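Local coordinates for protein diaminopimelate decarboxylase (Helicobacter pylori, PDB 2QGH) that probably catalyses the pyridoxal-phosphate-dependent decarboxylation of meso-diaminopimelate to L-lysine, the last step of lysine biosynthesis, at residues A[117-131]-A[142-155]. Sequence-based numbering, arbitrary orientation.
Sequences IEQALKLNILFLNVE and IAQSLGIKARISIR. With GOL (glycerol), chain D.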
loop_
_atom_site.group_PDB
_atom_site.type_symbol
_atom_site.label_atom_id
_atom_site.label_comp_id
_atom_site.label_asym_id
_atom_site.label_seq_id
_atom_site.Cartn_x
_atom_site.Cartn_y
_atom_site.Cartn_z
ATOM N N ILE A 117 -19.543 -10.640 11.680
ATOM C CA ILE A 117 -19.878 -11.391 12.893
ATOM C C ILE A 117 -20.919 -12.465 12.580
ATOM O O ILE A 117 -20.707 -13.654 12.836
ATOM C CB ILE A 117 -20.456 -10.465 13.994
ATOM C CG1 ILE A 117 -19.397 -9.455 14.441
ATOM C CG2 ILE A 117 -20.936 -11.293 15.170
ATOM C CD1 ILE A 117 -19.934 -8.370 15.355
ATOM N N GLU A 118 -22.048 -12.033 12.027
ATOM C CA GLU A 118 -23.136 -12.932 11.661
ATOM C C GLU A 118 -22.666 -14.085 10.771
ATOM O O GLU A 118 -23.013 -15.242 11.006
ATOM C CB GLU A 118 -24.228 -12.149 10.935
ATOM C CG GLU A 118 -25.344 -13.013 10.376
ATOM C CD GLU A 118 -25.968 -12.401 9.146
ATOM O OE1 GLU A 118 -26.561 -11.307 9.260
ATOM O OE2 GLU A 118 -25.856 -13.006 8.057
ATOM N N GLN A 119 -21.884 -13.764 9.747
ATOM C CA GLN A 119 -21.385 -14.768 8.815
ATOM C C GLN A 119 -20.467 -15.759 9.491
ATOM O O GLN A 119 -20.495 -16.946 9.190
ATOM C CB GLN A 119 -20.642 -14.098 7.655
ATOM C CG GLN A 119 -21.550 -13.363 6.691
ATOM C CD GLN A 119 -22.620 -14.272 6.113
ATOM O OE1 GLN A 119 -22.320 -15.218 5.380
ATOM N NE2 GLN A 119 -23.876 -13.998 6.451
ATOM N N ALA A 120 -19.653 -15.267 10.412
ATOM C CA ALA A 120 -18.719 -16.125 11.114
ATOM C C ALA A 120 -19.447 -17.110 12.017
ATOM O O ALA A 120 -19.103 -18.290 12.062
ATOM C CB ALA A 120 -17.755 -15.283 11.925
ATOM N N LEU A 121 -20.450 -16.618 12.735
ATOM C CA LEU A 121 -21.230 -17.450 13.648
ATOM C C LEU A 121 -21.951 -18.565 12.908
ATOM O O LEU A 121 -22.120 -19.664 13.430
ATOM C CB LEU A 121 -22.261 -16.601 14.392
ATOM C CG LEU A 121 -21.734 -15.516 15.330
ATOM C CD1 LEU A 121 -22.929 -14.788 15.935
ATOM C CD2 LEU A 121 -20.861 -16.127 16.422
ATOM N N LYS A 122 -22.374 -18.269 11.686
ATOM C CA LYS A 122 -23.080 -19.238 10.862
ATOM C C LYS A 122 -22.148 -20.267 10.232
ATOM O O LYS A 122 -22.603 -21.297 9.743
ATOM C CB LYS A 122 -23.829 -18.514 9.747
ATOM C CG LYS A 122 -25.093 -17.803 10.183
ATOM C CD LYS A 122 -25.403 -16.629 9.263
ATOM C CE LYS A 122 -24.875 -16.853 7.840
ATOM N NZ LYS A 122 -25.430 -18.079 7.206
ATOM N N LEU A 123 -20.849 -19.978 10.241
ATOM C CA LEU A 123 -19.853 -20.857 9.651
ATOM C C LEU A 123 -19.201 -21.781 10.673
ATOM O O LEU A 123 -18.325 -22.584 10.346
ATOM C CB LEU A 123 -18.803 -20.011 8.932
ATOM C CG LEU A 123 -19.384 -19.243 7.745
ATOM C CD1 LEU A 123 -18.355 -18.256 7.207
ATOM C CD2 LEU A 123 -19.819 -20.234 6.669
ATOM N N ASN A 124 -19.629 -21.652 11.918
ATOM C CA ASN A 124 -19.137 -22.500 12.997
ATOM C C ASN A 124 -17.627 -22.534 13.186
ATOM O O ASN A 124 -17.045 -23.609 13.333
ATOM C CB ASN A 124 -19.654 -23.927 12.791
ATOM C CG ASN A 124 -21.160 -23.970 12.588
ATOM O OD1 ASN A 124 -21.922 -23.479 13.421
ATOM N ND2 ASN A 124 -21.596 -24.554 11.476
ATOM N N ILE A 125 -16.987 -21.370 13.196
ATOM C CA ILE A 125 -15.546 -21.327 13.395
ATOM C C ILE A 125 -15.225 -21.594 14.869
ATOM O O ILE A 125 -16.139 -21.724 15.684
ATOM C CB ILE A 125 -14.968 -19.971 12.949
ATOM C CG1 ILE A 125 -15.605 -18.824 13.729
ATOM C CG2 ILE A 125 -15.210 -19.797 11.469
ATOM C CD1 ILE A 125 -14.868 -17.503 13.541
ATOM N N LEU A 126 -13.945 -21.687 15.224
ATOM C CA LEU A 126 -13.594 -21.988 16.621
ATOM C C LEU A 126 -14.104 -20.934 17.601
ATOM O O LEU A 126 -14.808 -21.243 18.560
ATOM C CB LEU A 126 -12.084 -22.147 16.792
ATOM C CG LEU A 126 -11.628 -23.366 17.613
ATOM C CD1 LEU A 126 -10.177 -23.192 18.007
ATOM C CD2 LEU A 126 -12.480 -23.527 18.854
ATOM N N PHE A 127 -13.735 -19.685 17.380
ATOM C CA PHE A 127 -14.224 -18.645 18.261
ATOM C C PHE A 127 -13.940 -17.276 17.698
ATOM O O PHE A 127 -13.126 -17.133 16.777
ATOM C CB PHE A 127 -13.623 -18.786 19.679
ATOM C CG PHE A 127 -12.104 -18.701 19.747
ATOM C CD1 PHE A 127 -11.421 -17.577 19.290
ATOM C CD2 PHE A 127 -11.371 -19.718 20.347
ATOM C CE1 PHE A 127 -10.036 -17.468 19.438
ATOM C CE2 PHE A 127 -9.985 -19.620 20.500
ATOM C CZ PHE A 127 -9.317 -18.492 20.044
ATOM N N LEU A 128 -14.653 -16.286 18.227
ATOM C CA LEU A 128 -14.466 -14.898 17.836
ATOM C C LEU A 128 -13.635 -14.280 18.953
ATOM O O LEU A 128 -13.986 -14.386 20.126
ATOM C CB LEU A 128 -15.808 -14.168 17.715
ATOM C CG LEU A 128 -16.493 -14.150 16.344
ATOM C CD1 LEU A 128 -17.016 -15.526 15.997
ATOM C CD2 LEU A 128 -17.636 -13.157 16.363
ATOM N N ASN A 129 -12.521 -13.659 18.586
ATOM C CA ASN A 129 -11.642 -13.036 19.562
ATOM C C ASN A 129 -12.022 -11.572 19.609
ATOM O O ASN A 129 -11.677 -10.805 18.712
ATOM C CB ASN A 129 -10.191 -13.225 19.131
ATOM C CG ASN A 129 -9.212 -12.911 20.234
ATOM O OD1 ASN A 129 -9.416 -13.294 21.387
ATOM N ND2 ASN A 129 -8.137 -12.223 19.886
ATOM N N VAL A 130 -12.752 -11.188 20.653
ATOM C CA VAL A 130 -13.231 -9.812 20.766
ATOM C C VAL A 130 -12.219 -8.846 21.371
ATOM O O VAL A 130 -11.468 -9.193 22.285
ATOM C CB VAL A 130 -14.563 -9.756 21.551
ATOM C CG1 VAL A 130 -15.357 -11.023 21.293
ATOM C CG2 VAL A 130 -14.308 -9.577 23.010
ATOM N N GLU A 131 -12.222 -7.623 20.853
ATOM C CA GLU A 131 -11.288 -6.606 21.293
ATOM C C GLU A 131 -11.941 -5.459 22.059
ATOM O O GLU A 131 -11.245 -4.593 22.584
ATOM C CB GLU A 131 -10.531 -6.066 20.076
ATOM C CG GLU A 131 -10.044 -7.152 19.122
ATOM C CD GLU A 131 -8.533 -7.161 18.946
ATOM O OE1 GLU A 131 -8.042 -7.915 18.080
ATOM O OE2 GLU A 131 -7.841 -6.419 19.675
ATOM N N ILE A 142 -26.390 -10.509 17.929
ATOM C CA ILE A 142 -26.481 -11.259 16.687
ATOM C C ILE A 142 -26.624 -12.752 16.963
ATOM O O ILE A 142 -27.397 -13.437 16.302
ATOM C CB ILE A 142 -25.249 -10.999 15.782
ATOM C CG1 ILE A 142 -25.219 -9.520 15.365
ATOM C CG2 ILE A 142 -25.310 -11.887 14.537
ATOM C CD1 ILE A 142 -24.053 -9.148 14.470
ATOM N N ALA A 143 -25.889 -13.250 17.951
ATOM C CA ALA A 143 -25.958 -14.663 18.297
ATOM C C ALA A 143 -27.372 -14.984 18.771
ATOM O O ALA A 143 -27.949 -16.020 18.425
ATOM C CB ALA A 143 -24.953 -14.981 19.392
ATOM N N GLN A 144 -27.923 -14.072 19.559
ATOM C CA GLN A 144 -29.255 -14.247 20.092
ATOM C C GLN A 144 -30.297 -14.374 18.993
ATOM O O GLN A 144 -31.193 -15.215 19.075
ATOM C CB GLN A 144 -29.606 -13.076 20.994
ATOM C CG GLN A 144 -30.928 -13.246 21.707
ATOM C CD GLN A 144 -31.171 -12.174 22.738
ATOM O OE1 GLN A 144 -32.093 -12.277 23.540
ATOM N NE2 GLN A 144 -30.342 -11.134 22.726
ATOM N N SER A 145 -30.184 -13.548 17.960
ATOM C CA SER A 145 -31.158 -13.593 16.881
ATOM C C SER A 145 -31.023 -14.867 16.073
ATOM O O SER A 145 -31.987 -15.325 15.464
ATOM C CB SER A 145 -30.996 -12.391 15.957
ATOM O OG SER A 145 -29.795 -12.483 15.229
ATOM N N LEU A 146 -29.823 -15.437 16.063
ATOM C CA LEU A 146 -29.589 -16.672 15.317
ATOM C C LEU A 146 -29.854 -17.880 16.213
ATOM O O LEU A 146 -29.828 -19.022 15.760
ATOM C CB LEU A 146 -28.149 -16.716 14.786
ATOM C CG LEU A 146 -27.730 -15.676 13.743
ATOM C CD1 LEU A 146 -26.233 -15.790 13.488
ATOM C CD2 LEU A 146 -28.510 -15.883 12.450
ATOM N N GLY A 147 -30.109 -17.613 17.490
ATOM C CA GLY A 147 -30.395 -18.674 18.436
ATOM C C GLY A 147 -29.234 -19.587 18.784
ATOM O O GLY A 147 -29.453 -20.761 19.084
ATOM N N ILE A 148 -28.007 -19.068 18.752
ATOM C CA ILE A 148 -26.835 -19.875 19.084
ATOM C C ILE A 148 -26.028 -19.268 20.230
ATOM O O ILE A 148 -26.190 -18.097 20.570
ATOM C CB ILE A 148 -25.882 -20.034 17.881
ATOM C CG1 ILE A 148 -25.104 -18.737 17.658
ATOM C CG2 ILE A 148 -26.666 -20.389 16.633
ATOM C CD1 ILE A 148 -24.108 -18.824 16.531
ATOM N N LYS A 149 -25.162 -20.083 20.821
ATOM C CA LYS A 149 -24.303 -19.646 21.917
ATOM C C LYS A 149 -22.922 -19.481 21.278
ATOM O O LYS A 149 -22.236 -20.461 20.991
ATOM C CB LYS A 149 -24.266 -20.719 23.014
ATOM C CG LYS A 149 -23.910 -20.235 24.422
ATOM C CD LYS A 149 -24.087 -21.385 25.417
ATOM C CE LYS A 149 -24.163 -20.910 26.859
ATOM N NZ LYS A 149 -22.868 -20.375 27.350
ATOM N N ALA A 150 -22.528 -18.235 21.047
ATOM C CA ALA A 150 -21.253 -17.938 20.409
ATOM C C ALA A 150 -20.013 -18.162 21.270
ATOM O O ALA A 150 -19.884 -17.593 22.354
ATOM C CB ALA A 150 -21.267 -16.504 19.889
ATOM N N ARG A 151 -19.102 -18.997 20.774
ATOM C CA ARG A 151 -17.845 -19.260 21.471
ATOM C C ARG A 151 -16.974 -18.033 21.260
ATOM O O ARG A 151 -16.743 -17.628 20.130
ATOM C CB ARG A 151 -17.123 -20.485 20.889
ATOM C CG ARG A 151 -17.772 -21.826 21.211
ATOM C CD ARG A 151 -16.860 -23.004 20.856
ATOM N NE ARG A 151 -16.726 -23.193 19.416
ATOM C CZ ARG A 151 -17.641 -23.770 18.642
ATOM N NH1 ARG A 151 -18.769 -24.231 19.168
ATOM N NH2 ARG A 151 -17.437 -23.881 17.338
ATOM N N ILE A 152 -16.502 -17.422 22.338
ATOM C CA ILE A 152 -15.653 -16.252 22.185
ATOM C C ILE A 152 -14.387 -16.355 23.018
ATOM O O ILE A 152 -14.304 -17.131 23.966
ATOM C CB ILE A 152 -16.393 -14.934 22.568
ATOM C CG1 ILE A 152 -16.781 -14.951 24.044
ATOM C CG2 ILE A 152 -17.624 -14.739 21.702
ATOM C CD1 ILE A 152 -15.865 -14.136 24.909
ATOM N N SER A 153 -13.392 -15.577 22.625
ATOM C CA SER A 153 -12.122 -15.502 23.325
ATOM C C SER A 153 -11.973 -14.007 23.569
ATOM O O SER A 153 -12.575 -13.208 22.862
ATOM C CB SER A 153 -10.987 -16.007 22.430
ATOM O OG SER A 153 -9.715 -15.779 23.022
ATOM N N ILE A 154 -11.205 -13.612 24.569
ATOM C CA ILE A 154 -11.036 -12.192 24.802
ATOM C C ILE A 154 -9.568 -11.849 24.774
ATOM O O ILE A 154 -8.762 -12.469 25.455
ATOM C CB ILE A 154 -11.679 -11.749 26.143
ATOM C CG1 ILE A 154 -13.199 -11.916 26.051
ATOM C CG2 ILE A 154 -11.354 -10.293 26.428
ATOM C CD1 ILE A 154 -13.977 -11.389 27.245
ATOM N N ARG A 155 -9.227 -10.862 23.955
ATOM C CA ARG A 155 -7.847 -10.419 23.816
ATOM C C ARG A 155 -7.510 -9.382 24.876
ATOM O O ARG A 155 -8.171 -8.352 24.974
ATOM C CB ARG A 155 -7.630 -9.815 22.425
ATOM C CG ARG A 155 -6.214 -9.335 22.179
ATOM C CD ARG A 155 -6.012 -8.856 20.746
ATOM N NE ARG A 155 -4.625 -8.469 20.510
ATOM C CZ ARG A 155 -4.140 -8.053 19.342
ATOM N NH1 ARG A 155 -4.926 -7.968 18.274
ATOM N NH2 ARG A 155 -2.858 -7.718 19.245
HETATM C C1 GOL D . -19.107 -20.275 15.506
HETATM O O1 GOL D . -20.310 -20.984 15.224
HETATM C C2 GOL D . -19.314 -19.436 16.754
HETATM O O2 GOL D . -19.653 -20.293 17.853
HETATM C C3 GOL D . -18.036 -18.666 17.070
HETATM O O3 GOL D . -18.248 -17.868 18.233
#
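Leu128, Asn129 and Val130 pair in parallel with Ile152, Ser153 and Ile154, and the two strand axes cross at 34°. The strands are neighbours in the eight-stranded alpha/beta barrel of the pyridoxal-binding domain, joined by helix 133-146 in a beta-alpha-beta unit. Backbone bonds run from Leu128 N to Arg151 O, Ser153 N to Leu128 O, Val130 N to Ser153 O and Arg155 N to Val130 O.

Outside the barrel, Leu121 of helix 114-122 packs against the end of helix 133-146, the turn after it and the start of strand 150-155. Leu121 CD2 meets Ala150 CB at 3.5 Å, CD1 lies on Ala143, and Leu121 CB touches Ile148 CD1 at 3.6 Å. Ile142 CD1 packs on Ile117 CG2 at 3.8 Å.

Arg151 bends at chi3 (-71°) and turns back to the loop before strand 127-130. Arg151 NE donates to Leu126 O at 2.9 Å, and NH2 gives a weak bond to Ile125 O. A glycerol, probably from the crystallisation liquor, lies over one guanidinium face.

On the opposite side of the sheet from Leu128 and Val130, Ser153 CB sits over a face of the Phe127 ring, 3.6 Å from its centroid. Ser153 OG donates to Asn129 OD1 at 3.0 Å and also bonds Ser201. Arg155 stretches out beside the cofactor, and its NH2 bonds His205 O. With the carboxylate turned 57° from the guanidinium plane, Glu131 OE1 takes Arg155 NH1 on its syn lone pair at 3.1 Å, while OE2 accepts from Gly178 N.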